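Peroxisomal catalase A (Saccharomyces cerevisiae, PDB 1A4E) breaks hydrogen peroxide down to water and oxygen with the help of heme, probably shielding the cell from peroxide made by peroxisomal oxidases. Local coordinates at residues Gly210-Val215 with Gln405-Val410; Asp74-Ala79 with Pro324-Ser329; Tyr65-Asp70 with Gly85-Cys90; Val174-Val179 with Val427-Ala432; Phe367-Arg372 with Thr387-Asp392. One frame throughout, in Å; residues are numbered along the deposited sequence.

Interaction 1: Gly210-Val215 with Gln405-Val410; sequences GDWHYV and QQHQEV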
# COMPACT_ATOMS: atom_id res chain seq x y z
N GLY B 210 34.93 19.19 20.33
CA GLY B 210 33.70 19.45 21.06
C GLY B 210 33.25 20.89 20.99
O GLY B 210 32.22 21.24 21.56
N ASP B 211 34.02 21.76 20.32
CA ASP B 211 33.63 23.16 20.13
C ASP B 211 32.55 23.20 19.06
O ASP B 211 32.67 22.51 18.04
CB ASP B 211 34.83 24.02 19.65
CG ASP B 211 36.10 23.95 20.50
OD1 ASP B 211 35.98 23.96 21.72
OD2 ASP B 211 37.21 23.88 19.94
N TRP B 212 31.48 23.97 19.25
CA TRP B 212 30.40 24.01 18.28
C TRP B 212 29.97 25.41 17.89
O TRP B 212 30.18 26.38 18.62
CB TRP B 212 29.18 23.24 18.82
CG TRP B 212 28.55 23.82 20.08
CD1 TRP B 212 29.04 23.54 21.33
CD2 TRP B 212 27.45 24.65 20.12
NE1 TRP B 212 28.26 24.18 22.16
CE2 TRP B 212 27.30 24.84 21.50
CE3 TRP B 212 26.56 25.24 19.22
CZ2 TRP B 212 26.27 25.63 22.00
CZ3 TRP B 212 25.53 26.03 19.72
CH2 TRP B 212 25.38 26.23 21.10
N HIS B 213 29.34 25.51 16.72
CA HIS B 213 28.84 26.77 16.22
C HIS B 213 27.46 26.65 15.60
O HIS B 213 27.05 25.59 15.12
CB HIS B 213 29.77 27.34 15.15
CG HIS B 213 31.10 27.91 15.63
ND1 HIS B 213 32.20 27.24 15.94
CD2 HIS B 213 31.39 29.24 15.76
CE1 HIS B 213 33.14 28.10 16.25
NE2 HIS B 213 32.64 29.30 16.14
N TYR B 214 26.70 27.74 15.66
CA TYR B 214 25.45 27.87 14.93
C TYR B 214 25.90 28.23 13.52
O TYR B 214 26.73 29.12 13.33
CB TYR B 214 24.59 29.00 15.47
CG TYR B 214 23.97 28.72 16.83
CD1 TYR B 214 23.13 27.62 17.04
CD2 TYR B 214 24.22 29.61 17.88
CE1 TYR B 214 22.54 27.40 18.29
CE2 TYR B 214 23.64 29.39 19.13
CZ TYR B 214 22.81 28.29 19.33
OH TYR B 214 22.22 28.09 20.56
N VAL B 215 25.37 27.52 12.53
CA VAL B 215 25.80 27.66 11.14
C VAL B 215 24.63 27.91 10.20
O VAL B 215 23.54 27.37 10.40
CB VAL B 215 26.56 26.36 10.71
CG1 VAL B 215 26.97 26.42 9.25
CG2 VAL B 215 27.85 26.21 11.51
N GLN B 405 24.31 15.97 21.13
CA GLN B 405 23.97 17.34 21.45
C GLN B 405 24.17 17.74 22.91
O GLN B 405 23.89 18.89 23.24
CB GLN B 405 22.51 17.63 21.03
CG GLN B 405 22.29 17.74 19.51
CD GLN B 405 20.94 18.31 19.10
OE1 GLN B 405 20.37 19.14 19.80
NE2 GLN B 405 20.37 17.92 17.96
N GLN B 406 24.70 16.84 23.79
CA GLN B 406 24.90 17.09 25.23
C GLN B 406 25.79 18.28 25.58
O GLN B 406 25.60 18.98 26.57
CB GLN B 406 25.58 15.96 25.99
CG GLN B 406 25.27 14.52 25.74
CD GLN B 406 26.04 13.90 24.59
OE1 GLN B 406 25.73 14.10 23.42
NE2 GLN B 406 27.04 13.08 24.89
N HIS B 407 26.83 18.42 24.75
CA HIS B 407 27.84 19.47 24.87
C HIS B 407 27.37 20.86 24.50
O HIS B 407 28.11 21.84 24.63
CB HIS B 407 29.03 19.07 24.00
CG HIS B 407 28.76 18.98 22.50
ND1 HIS B 407 29.51 19.51 21.54
CD2 HIS B 407 27.71 18.33 21.88
CE1 HIS B 407 28.98 19.22 20.39
NE2 HIS B 407 27.90 18.51 20.60
N GLN B 408 26.14 20.96 24.01
CA GLN B 408 25.58 22.21 23.54
C GLN B 408 24.68 22.87 24.57
O GLN B 408 25.05 22.91 25.75
CB GLN B 408 24.89 21.89 22.21
CG GLN B 408 25.97 21.41 21.23
CD GLN B 408 25.52 20.94 19.87
OE1 GLN B 408 24.43 20.38 19.72
NE2 GLN B 408 26.35 21.13 18.84
N GLU B 409 23.50 23.40 24.23
CA GLU B 409 22.64 24.12 25.16
C GLU B 409 22.03 23.31 26.29
O GLU B 409 21.84 22.10 26.20
CB GLU B 409 21.47 24.78 24.45
CG GLU B 409 21.80 25.59 23.20
CD GLU B 409 21.67 24.84 21.86
OE1 GLU B 409 21.92 23.64 21.77
OE2 GLU B 409 21.31 25.49 20.89
N VAL B 410 21.77 24.02 27.40
CA VAL B 410 21.06 23.46 28.53
C VAL B 410 19.70 24.14 28.46
O VAL B 410 19.58 25.36 28.32
CB VAL B 410 21.78 23.78 29.87
CG1 VAL B 410 21.00 23.27 31.08
CG2 VAL B 410 23.13 23.07 29.85
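Q408 lies on the indole of W212, and this is the tight part of the contact. Q408 CG sits 3.5 Å from the centroid of the five-membered ring, 1° off the ring normal, a close CH-pi contact over one face. Farther along the same side chain NE2 comes to 3.5 Å from W212 CB, while OE1 turns to K204. Nearby, Y214 and E409 meet tip to tip: Y214 OH donates to E409 OE2 (2.8 Å) on the anti side and well out of the carboxylate plane; the bend at chi2 (95°) turns E409 CD toward the phenol. Toward G210 and H407 things are looser and partly exposed. H407 ND1 gives a nearly straight bond to G210 O (3.2 Å, 169°), and the imidazole meets the indole only obliquely. An alanine in place of W212 would probably leave Q408 CG without the face it rests on and open a gap between strand and loop. The loop 405-410 thus lies against the start of strand 212-221 in the catalase barrel, with strand 203-206 touching W212, H407 and Q408, and helix 269-274 packing on W212, Y214 and E409.

Interaction 2: Asp74-Ala79 with Pro324-Ser329; sequences DICGSA and PYQEAS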
# COMPACT_ATOMS: atom_id res chain seq x y z
N ASP B 74 38.05 23.22 11.78
CA ASP B 74 37.89 23.88 13.07
C ASP B 74 36.42 24.14 13.39
O ASP B 74 36.05 24.36 14.54
CB ASP B 74 38.66 25.21 13.08
CG ASP B 74 38.32 26.18 11.95
OD1 ASP B 74 38.55 25.84 10.79
OD2 ASP B 74 37.81 27.26 12.24
N ILE B 75 35.57 24.15 12.35
CA ILE B 75 34.14 24.32 12.55
C ILE B 75 33.42 22.96 12.55
O ILE B 75 32.60 22.68 13.42
CB ILE B 75 33.57 25.24 11.42
CG1 ILE B 75 34.30 26.58 11.37
CG2 ILE B 75 32.08 25.45 11.66
CD1 ILE B 75 34.20 27.48 12.63
N CYS B 76 33.74 22.07 11.61
CA CYS B 76 33.04 20.80 11.46
C CYS B 76 33.98 19.64 11.26
O CYS B 76 34.81 19.67 10.35
CB CYS B 76 32.09 20.89 10.28
SG CYS B 76 31.02 19.44 10.16
N GLY B 77 33.82 18.62 12.09
CA GLY B 77 34.65 17.43 12.06
C GLY B 77 34.17 16.33 11.11
O GLY B 77 34.76 15.25 11.13
N SER B 78 33.12 16.53 10.29
CA SER B 78 32.62 15.52 9.35
C SER B 78 33.68 15.12 8.34
O SER B 78 34.40 15.97 7.81
CB SER B 78 31.42 16.03 8.58
OG SER B 78 30.40 16.42 9.48
N ALA B 79 33.76 13.82 8.07
CA ALA B 79 34.75 13.27 7.15
C ALA B 79 34.72 13.83 5.74
O ALA B 79 35.77 13.95 5.12
CB ALA B 79 34.59 11.76 7.05
N PRO B 324 27.74 12.45 11.34
CA PRO B 324 28.36 12.96 12.56
C PRO B 324 28.94 14.36 12.41
O PRO B 324 29.45 14.72 11.35
CB PRO B 324 29.40 11.91 12.90
CG PRO B 324 29.44 10.95 11.74
CD PRO B 324 28.04 11.03 11.19
N TYR B 325 28.82 15.11 13.52
CA TYR B 325 29.25 16.50 13.70
C TYR B 325 28.35 17.53 13.04
O TYR B 325 28.63 18.73 13.11
CB TYR B 325 30.70 16.71 13.19
CG TYR B 325 31.70 15.81 13.90
CD1 TYR B 325 32.12 16.08 15.20
CD2 TYR B 325 32.18 14.66 13.25
CE1 TYR B 325 33.01 15.21 15.85
CE2 TYR B 325 33.06 13.80 13.88
CZ TYR B 325 33.47 14.08 15.18
OH TYR B 325 34.31 13.20 15.81
N GLN B 326 27.25 17.10 12.40
CA GLN B 326 26.25 18.01 11.85
C GLN B 326 24.90 17.62 12.42
O GLN B 326 24.41 16.50 12.25
CB GLN B 326 26.18 17.91 10.34
CG GLN B 326 27.42 18.45 9.67
CD GLN B 326 27.37 18.36 8.16
OE1 GLN B 326 26.43 18.82 7.52
NE2 GLN B 326 28.39 17.79 7.55
N GLU B 327 24.34 18.55 13.18
CA GLU B 327 23.07 18.35 13.86
C GLU B 327 22.12 19.51 13.63
O GLU B 327 22.50 20.57 13.14
CB GLU B 327 23.33 18.17 15.36
CG GLU B 327 23.73 16.76 15.77
CD GLU B 327 22.63 15.71 15.60
OE1 GLU B 327 21.59 15.82 16.24
OE2 GLU B 327 22.80 14.76 14.83
N ALA B 328 20.84 19.29 13.95
CA ALA B 328 19.82 20.31 13.80
C ALA B 328 19.72 21.19 15.04
O ALA B 328 20.09 20.76 16.14
CB ALA B 328 18.47 19.66 13.58
N SER B 329 19.27 22.43 14.88
CA SER B 329 19.06 23.31 16.03
C SER B 329 17.62 23.19 16.53
O SER B 329 16.81 22.48 15.93
CB SER B 329 19.33 24.76 15.66
OG SER B 329 18.33 25.30 14.80
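S78 OG is gripped from two directions. It donates to P324 O (2.7 Å) in the plane of that carbonyl, and it accepts from Q326 NE2 at 3.1 Å, the N-H pointing almost straight at it (166°). With chi1 at -57°, S78 OG stands anti to its own carbonyl carbon, beside the backbone N, which places it between P324 O and Q326 NE2. The S78 backbone N turns to C76 SG, 3.6 Å away. That sulfur also packs against Q326 CG at 3.8 Å and lies close to Y325 CB. The contact belongs to the beta barrel of catalases: the loop 74-79, between strands 59-68 and 87-95, folds against the beginning of the short strand 326-328, and both G77 and Y325 make backbone bonds to S206 on strand 203-206. Y325 lays its ring over G77, whose CA is 4.1 Å from the ring centroid in a CH-pi contact; a CB on G77 would point toward 324-329 and come up tightly against Y325 CD1. The other end of the Q326 amide, OE1, has a weak bond from W126 NE1. Alongside, P324 packs on P15 of another subunit, and E327 bonds to Y36 of the same neighbour.

Interaction 3: Tyr65-Asp70 with Gly85-Cys90; sequences YFEVTD and GKRTKC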
# COMPACT_ATOMS: atom_id res chain seq x y z
N TYR B 65 29.37 16.19 -7.91
CA TYR B 65 30.22 16.03 -6.74
C TYR B 65 30.39 17.33 -5.97
O TYR B 65 30.17 18.43 -6.49
CB TYR B 65 31.62 15.51 -7.14
CG TYR B 65 32.42 16.42 -8.07
CD1 TYR B 65 32.29 16.29 -9.46
CD2 TYR B 65 33.28 17.39 -7.54
CE1 TYR B 65 33.00 17.14 -10.31
CE2 TYR B 65 33.99 18.23 -8.38
CZ TYR B 65 33.85 18.10 -9.76
OH TYR B 65 34.56 18.94 -10.59
N PHE B 66 30.77 17.17 -4.71
CA PHE B 66 31.15 18.26 -3.85
C PHE B 66 32.66 18.12 -3.70
O PHE B 66 33.18 17.02 -3.51
CB PHE B 66 30.49 18.13 -2.47
CG PHE B 66 31.01 19.14 -1.45
CD1 PHE B 66 30.55 20.46 -1.45
CD2 PHE B 66 31.98 18.75 -0.51
CE1 PHE B 66 31.05 21.38 -0.52
CE2 PHE B 66 32.47 19.67 0.41
CZ PHE B 66 32.01 20.99 0.41
N GLU B 67 33.39 19.24 -3.80
CA GLU B 67 34.84 19.24 -3.61
C GLU B 67 35.18 20.23 -2.51
O GLU B 67 34.71 21.36 -2.54
CB GLU B 67 35.54 19.66 -4.89
CG GLU B 67 37.05 19.42 -4.82
CD GLU B 67 37.82 19.85 -6.06
OE1 GLU B 67 37.53 19.36 -7.15
OE2 GLU B 67 38.71 20.69 -5.93
N VAL B 68 35.98 19.84 -1.52
CA VAL B 68 36.43 20.75 -0.46
C VAL B 68 37.52 21.64 -1.06
O VAL B 68 38.44 21.15 -1.70
CB VAL B 68 37.02 19.97 0.73
CG1 VAL B 68 37.46 20.94 1.82
CG2 VAL B 68 35.98 19.02 1.29
N THR B 69 37.41 22.96 -0.90
CA THR B 69 38.46 23.85 -1.40
C THR B 69 39.10 24.65 -0.28
O THR B 69 40.18 25.21 -0.45
CB THR B 69 37.88 24.81 -2.49
OG1 THR B 69 36.81 25.56 -1.92
CG2 THR B 69 37.40 24.03 -3.70
N ASP B 70 38.47 24.72 0.89
CA ASP B 70 39.01 25.45 2.02
C ASP B 70 38.83 24.69 3.32
O ASP B 70 37.88 23.92 3.50
CB ASP B 70 38.34 26.80 2.20
CG ASP B 70 38.46 27.72 0.99
OD1 ASP B 70 37.66 27.56 0.08
OD2 ASP B 70 39.34 28.58 0.97
N GLY B 85 40.41 19.21 -1.38
CA GLY B 85 40.41 18.51 -2.65
C GLY B 85 39.59 17.23 -2.60
O GLY B 85 39.36 16.62 -3.65
N LYS B 86 39.13 16.83 -1.41
CA LYS B 86 38.33 15.62 -1.24
C LYS B 86 36.97 15.78 -1.89
O LYS B 86 36.24 16.74 -1.65
CB LYS B 86 38.19 15.35 0.23
CG LYS B 86 37.41 14.10 0.60
CD LYS B 86 37.63 13.85 2.07
CE LYS B 86 36.97 12.55 2.45
NZ LYS B 86 37.51 12.10 3.72
N ARG B 87 36.67 14.83 -2.78
CA ARG B 87 35.40 14.80 -3.46
C ARG B 87 34.46 13.76 -2.88
O ARG B 87 34.85 12.69 -2.43
CB ARG B 87 35.58 14.49 -4.92
CG ARG B 87 36.29 15.61 -5.65
CD ARG B 87 36.40 15.24 -7.10
NE ARG B 87 37.08 16.30 -7.82
CZ ARG B 87 36.98 16.44 -9.14
NH1 ARG B 87 36.26 15.60 -9.88
NH2 ARG B 87 37.59 17.47 -9.72
N THR B 88 33.19 14.13 -2.87
CA THR B 88 32.11 13.29 -2.38
C THR B 88 31.05 13.34 -3.45
O THR B 88 30.64 14.42 -3.86
CB THR B 88 31.57 13.84 -1.05
OG1 THR B 88 32.64 13.68 -0.13
CG2 THR B 88 30.32 13.15 -0.55
N LYS B 89 30.59 12.18 -3.94
CA LYS B 89 29.57 12.15 -4.98
C LYS B 89 28.23 12.64 -4.41
O LYS B 89 27.94 12.47 -3.22
CB LYS B 89 29.44 10.72 -5.51
CG LYS B 89 28.47 10.63 -6.68
CD LYS B 89 28.19 9.19 -7.09
CE LYS B 89 26.93 9.17 -7.95
NZ LYS B 89 26.63 7.82 -8.39
N CYS B 90 27.44 13.32 -5.24
CA CYS B 90 26.15 13.79 -4.80
C CYS B 90 25.07 13.70 -5.86
O CYS B 90 25.34 13.45 -7.04
CB CYS B 90 26.29 15.24 -4.32
SG CYS B 90 26.58 16.45 -5.63
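Strands 65-68 and 87-90 run antiparallel, F66 and T88 forming the hydrogen-bonded pair between two non-hydrogen-bonded ones, Y65 with K89 and E67 with R87. The backbone bonds come first: F66 N to T88 O (2.9 Å), T88 N to F66 O (3.0 Å), then V68 N to K86 O and, closing the row, G85 N to V68 O (2.8 Å). Between them CA-H groups lean on carbonyls, as R87 CA does on F66 O.

The charged contact is made by R87. Its chain runs extended from CG to NE, and E67 OE1 accepts from both NE and NH2 at 3.2 Å each, a salt bridge whose two bonds are individually weak, bent to about 131°.

The aromatic contact uses the same guanidinium. R87 reaches diagonally across to Y65 and lies flat on the phenol, planes 9° apart, with CZ 3.9 Å from the ring centroid: a stack that is also a cation-pi contact. NH1 sits toward the rim, over Y65 CZ, and CD adds a CH-pi contact to the same face. An alanine at Y65 would probably leave the guanidinium without its flat support and freer to turn about E67 OE1.

F66 and T88 point to the other side of the sheet, where both touch M80. K86 sends its NZ off to A79 O and E120. Strand 59-68 pairs on its far edge with 294-303, and 87-95 with 112-119, so this pair lies within the antiparallel sheet of the catalase barrel.

Interaction 4: Val174-Val179 with Val427-Ala432; sequences VAIHQV and VDFVQA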
# COMPACT_ATOMS: atom_id res chain seq x y z
N VAL B 174 4.26 37.00 10.03
CA VAL B 174 5.71 36.80 10.11
C VAL B 174 6.24 36.21 8.79
O VAL B 174 7.44 36.13 8.55
CB VAL B 174 6.00 35.90 11.37
CG1 VAL B 174 5.55 34.47 11.18
CG2 VAL B 174 7.49 35.94 11.65
N ALA B 175 5.32 35.80 7.89
CA ALA B 175 5.63 35.33 6.55
C ALA B 175 6.07 36.43 5.59
O ALA B 175 6.59 36.11 4.52
CB ALA B 175 4.41 34.66 5.95
N ILE B 176 5.89 37.71 5.96
CA ILE B 176 6.11 38.86 5.09
C ILE B 176 7.52 38.98 4.48
O ILE B 176 7.61 39.36 3.31
CB ILE B 176 5.65 40.11 5.96
CG1 ILE B 176 4.93 41.10 5.03
CG2 ILE B 176 6.80 40.75 6.73
CD1 ILE B 176 5.60 41.68 3.79
N HIS B 177 8.60 38.61 5.19
CA HIS B 177 9.96 38.64 4.64
C HIS B 177 10.01 37.69 3.45
O HIS B 177 10.51 38.05 2.38
CB HIS B 177 10.95 38.22 5.73
CG HIS B 177 12.44 38.38 5.43
ND1 HIS B 177 13.42 38.04 6.25
CD2 HIS B 177 13.01 38.88 4.29
CE1 HIS B 177 14.56 38.29 5.66
NE2 HIS B 177 14.30 38.81 4.48
N GLN B 178 9.42 36.49 3.62
CA GLN B 178 9.37 35.51 2.56
C GLN B 178 8.44 35.92 1.42
O GLN B 178 8.80 35.69 0.26
CB GLN B 178 8.92 34.17 3.11
CG GLN B 178 8.83 33.07 2.07
CD GLN B 178 10.07 32.80 1.24
OE1 GLN B 178 10.01 32.48 0.05
NE2 GLN B 178 11.23 32.90 1.85
N VAL B 179 7.28 36.53 1.71
CA VAL B 179 6.36 36.95 0.66
C VAL B 179 7.01 38.00 -0.23
O VAL B 179 6.80 37.99 -1.44
CB VAL B 179 5.07 37.47 1.32
CG1 VAL B 179 4.10 38.03 0.30
CG2 VAL B 179 4.38 36.31 2.03
N VAL B 427 9.82 44.03 14.91
CA VAL B 427 10.89 43.05 14.75
C VAL B 427 10.69 42.05 13.60
O VAL B 427 11.66 41.68 12.94
CB VAL B 427 11.06 42.34 16.14
CG1 VAL B 427 9.81 41.52 16.49
CG2 VAL B 427 12.32 41.47 16.12
N ASP B 428 9.45 41.65 13.32
CA ASP B 428 9.15 40.74 12.22
C ASP B 428 8.84 41.42 10.90
O ASP B 428 8.49 40.76 9.93
CB ASP B 428 7.99 39.84 12.61
CG ASP B 428 8.26 38.96 13.83
OD1 ASP B 428 9.41 38.63 14.11
OD2 ASP B 428 7.31 38.58 14.50
N PHE B 429 8.98 42.75 10.86
CA PHE B 429 8.80 43.52 9.64
C PHE B 429 10.06 44.24 9.22
O PHE B 429 10.19 44.60 8.05
CB PHE B 429 7.67 44.54 9.82
CG PHE B 429 6.29 43.89 9.77
CD1 PHE B 429 5.75 43.30 10.91
CD2 PHE B 429 5.58 43.87 8.57
CE1 PHE B 429 4.51 42.67 10.84
CE2 PHE B 429 4.33 43.25 8.51
CZ PHE B 429 3.80 42.64 9.65
N VAL B 430 11.02 44.40 10.14
CA VAL B 430 12.28 45.09 9.88
C VAL B 430 13.04 44.57 8.67
O VAL B 430 13.32 45.33 7.75
CB VAL B 430 13.15 45.01 11.18
CG1 VAL B 430 14.61 45.39 10.96
CG2 VAL B 430 12.65 46.06 12.14
N GLN B 431 13.35 43.27 8.63
CA GLN B 431 14.11 42.67 7.54
C GLN B 431 13.40 42.65 6.20
O GLN B 431 14.05 42.69 5.16
CB GLN B 431 14.51 41.26 7.90
CG GLN B 431 15.50 41.27 9.05
CD GLN B 431 16.10 39.91 9.37
OE1 GLN B 431 15.76 38.91 8.74
NE2 GLN B 431 17.00 39.83 10.35
N ALA B 432 12.06 42.61 6.20
CA ALA B 432 11.30 42.70 4.97
C ALA B 432 11.50 44.09 4.36
O ALA B 432 11.67 44.24 3.15
CB ALA B 432 9.82 42.51 5.27
O HOH W 1 8.96 38.38 8.51
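I176 CG2 touches three residues of the other segment: D428 O at 3.6 Å, and F429 CD2 and A432 CB at 3.8 Å each. The side chains of I176 and F429 cross at about a right angle. V174 CG2 packs on D428 CG (3.8 Å). H177 CG stands anti to the backbone N (chi1 -171°), carrying the imidazole out to Q431, whose CB lies over one face of the ring, 4.0 Å from its centroid, in a CH-pi contact, with the amide plane nearly perpendicular to it. No direct hydrogen bond joins the segments; a water donates to V174 O (2.7 Å) and D428 O (2.8 Å) and weakly accepts from H177 N.

The polar ends are held from outside. H177 ND1 bonds to T283 O, which would help fix the ring's rotation, and Q431 OE1 takes V285 N. D428 has salt bridges to K284 and R137 and accepts from S423 N, which probably balances its buried charge. I176 is backed by M471 and F472 of helix 462-473. Here the start of helix 176-182 meets that of helix 430-440, the docking of the C-terminal helical domain on the rest of the subunit that is characteristic of the catalase fold.

Interaction 5: Phe367-Arg372 with Thr387-Asp392; sequences FNPAIR and TYLAND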
# COMPACT_ATOMS: atom_id res chain seq x y z
N PHE B 367 23.88 -1.42 7.98
CA PHE B 367 23.95 -2.66 8.72
C PHE B 367 23.37 -2.41 10.09
O PHE B 367 23.90 -1.64 10.88
CB PHE B 367 25.39 -3.17 8.87
CG PHE B 367 25.48 -4.39 9.79
CD1 PHE B 367 24.67 -5.52 9.56
CD2 PHE B 367 26.33 -4.36 10.90
CE1 PHE B 367 24.71 -6.60 10.44
CE2 PHE B 367 26.37 -5.45 11.78
CZ PHE B 367 25.56 -6.57 11.55
N ASN B 368 22.26 -3.07 10.36
CA ASN B 368 21.66 -2.98 11.66
C ASN B 368 20.89 -4.28 11.87
O ASN B 368 19.96 -4.58 11.11
CB ASN B 368 20.72 -1.78 11.73
CG ASN B 368 20.30 -1.49 13.16
OD1 ASN B 368 19.85 -2.37 13.89
ND2 ASN B 368 20.45 -0.24 13.59
N PRO B 369 21.22 -5.07 12.90
CA PRO B 369 20.61 -6.37 13.20
C PRO B 369 19.11 -6.34 13.41
O PRO B 369 18.42 -7.30 13.07
CB PRO B 369 21.34 -6.86 14.43
CG PRO B 369 22.66 -6.16 14.31
CD PRO B 369 22.26 -4.77 13.88
N ALA B 370 18.60 -5.24 13.95
CA ALA B 370 17.20 -5.12 14.29
C ALA B 370 16.32 -4.40 13.27
O ALA B 370 15.11 -4.30 13.48
CB ALA B 370 17.09 -4.43 15.63
N ILE B 371 16.89 -3.84 12.19
CA ILE B 371 16.07 -3.23 11.14
C ILE B 371 16.00 -4.30 10.04
O ILE B 371 16.89 -4.46 9.21
CB ILE B 371 16.76 -1.92 10.65
CG1 ILE B 371 16.77 -0.90 11.80
CG2 ILE B 371 16.02 -1.34 9.44
CD1 ILE B 371 17.47 0.44 11.47
N ARG B 372 14.92 -5.10 10.12
CA ARG B 372 14.72 -6.25 9.25
C ARG B 372 13.32 -6.34 8.65
O ARG B 372 12.39 -5.64 9.05
CB ARG B 372 14.96 -7.56 10.01
CG ARG B 372 16.25 -7.68 10.79
CD ARG B 372 17.48 -7.69 9.90
NE ARG B 372 17.76 -9.02 9.37
CZ ARG B 372 18.50 -9.91 10.04
NH1 ARG B 372 19.00 -9.65 11.25
NH2 ARG B 372 18.79 -11.08 9.47
N THR B 387 18.62 -11.21 14.82
CA THR B 387 17.74 -10.06 14.80
C THR B 387 17.85 -9.19 16.05
O THR B 387 16.95 -8.43 16.41
CB THR B 387 16.32 -10.58 14.60
OG1 THR B 387 16.16 -11.61 15.57
CG2 THR B 387 16.04 -11.06 13.19
N TYR B 388 18.99 -9.31 16.73
CA TYR B 388 19.29 -8.58 17.94
C TYR B 388 20.80 -8.62 18.11
O TYR B 388 21.52 -9.22 17.30
CB TYR B 388 18.57 -9.24 19.14
CG TYR B 388 19.17 -10.58 19.59
CD1 TYR B 388 19.16 -11.69 18.75
CD2 TYR B 388 19.76 -10.67 20.86
CE1 TYR B 388 19.73 -12.88 19.16
CE2 TYR B 388 20.34 -11.87 21.28
CZ TYR B 388 20.32 -12.96 20.42
OH TYR B 388 20.90 -14.14 20.82
N LEU B 389 21.31 -8.01 19.19
CA LEU B 389 22.73 -8.01 19.45
C LEU B 389 23.13 -9.25 20.24
O LEU B 389 23.20 -9.27 21.48
CB LEU B 389 23.10 -6.73 20.21
CG LEU B 389 22.69 -5.41 19.56
CD1 LEU B 389 23.07 -4.28 20.49
CD2 LEU B 389 23.35 -5.23 18.20
N ALA B 390 23.35 -10.33 19.47
CA ALA B 390 23.74 -11.62 20.02
C ALA B 390 25.14 -11.57 20.61
O ALA B 390 26.04 -10.99 20.01
CB ALA B 390 23.71 -12.68 18.93
N ASN B 391 25.30 -12.14 21.81
CA ASN B 391 26.58 -12.10 22.50
C ASN B 391 27.69 -12.97 21.93
O ASN B 391 28.86 -12.75 22.24
CB ASN B 391 26.35 -12.43 23.97
CG ASN B 391 25.74 -11.23 24.68
OD1 ASN B 391 26.33 -10.15 24.73
ND2 ASN B 391 24.53 -11.34 25.23
N ASP B 392 27.35 -13.95 21.07
CA ASP B 392 28.36 -14.75 20.39
C ASP B 392 28.79 -14.13 19.06
O ASP B 392 29.69 -14.63 18.38
CB ASP B 392 27.82 -16.17 20.16
CG ASP B 392 26.69 -16.33 19.15
OD1 ASP B 392 25.75 -15.53 19.14
OD2 ASP B 392 26.75 -17.28 18.37
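A type I beta turn, N368 to I371, presents P369 and A370 to T387 within the long wrapping loop that catalases carry between helix 332-348 and strand 411-418. N368 OD1 helps shape it, accepting from A370 N (3.1 Å) in an Asx turn. P369 O is then used twice: R372 NH1 donates to it in its carbonyl plane, on a lone pair (3.0 Å, 163°), and the CA-H of T387 leans on it, CA to O 3.3 Å. In R372, bends at chi2 (-66°) and chi3 (-83°) fold CD and NE back, from where the guanidinium meets P369 O. T387 CG2 then sits over one face of the guanidinium, toward the rim, 3.8 Å from NH1, while NH2 bonds to E385 O. P369 CB lies 3.7 Å from the carbonyl O of Y388, and the apolar pair is P369 CG with L389 CD2 at 4.1 Å. Two other subunits pack on the contact. T387 O bonds to H147 and Y388 OH to D165 of one neighbouring subunit, residues on its helices 141-149 and 160-168, while N368 ND2 bonds to T9 O in the N-terminal arm of another.

From the N terminus, interaction 3 closes first, joining two consecutive barrel strands. The loop between them holds 74-79, so interaction 2 opens inside interaction 3, closes at 324-329 and crosses it; K86 NZ to A79 O (2.9 Å) links the two. Interaction 4 opens at 174-179 and closes last, at 427-432, enclosing interactions 1 and 5 and crossing interaction 2. Interaction 1 opens at 210-215 and crosses interaction 2, touching it through Q405 NE2 and E327 OE1, 3.0 Å apart. Interaction 5 nests within interaction 1, closing at 387-392. Interactions 1, 2 and 3 gather round the barrel, interaction 4 adds the C-terminal helices, and interaction 5 folds the wrapping loop, centred about 50 Å from interaction 4.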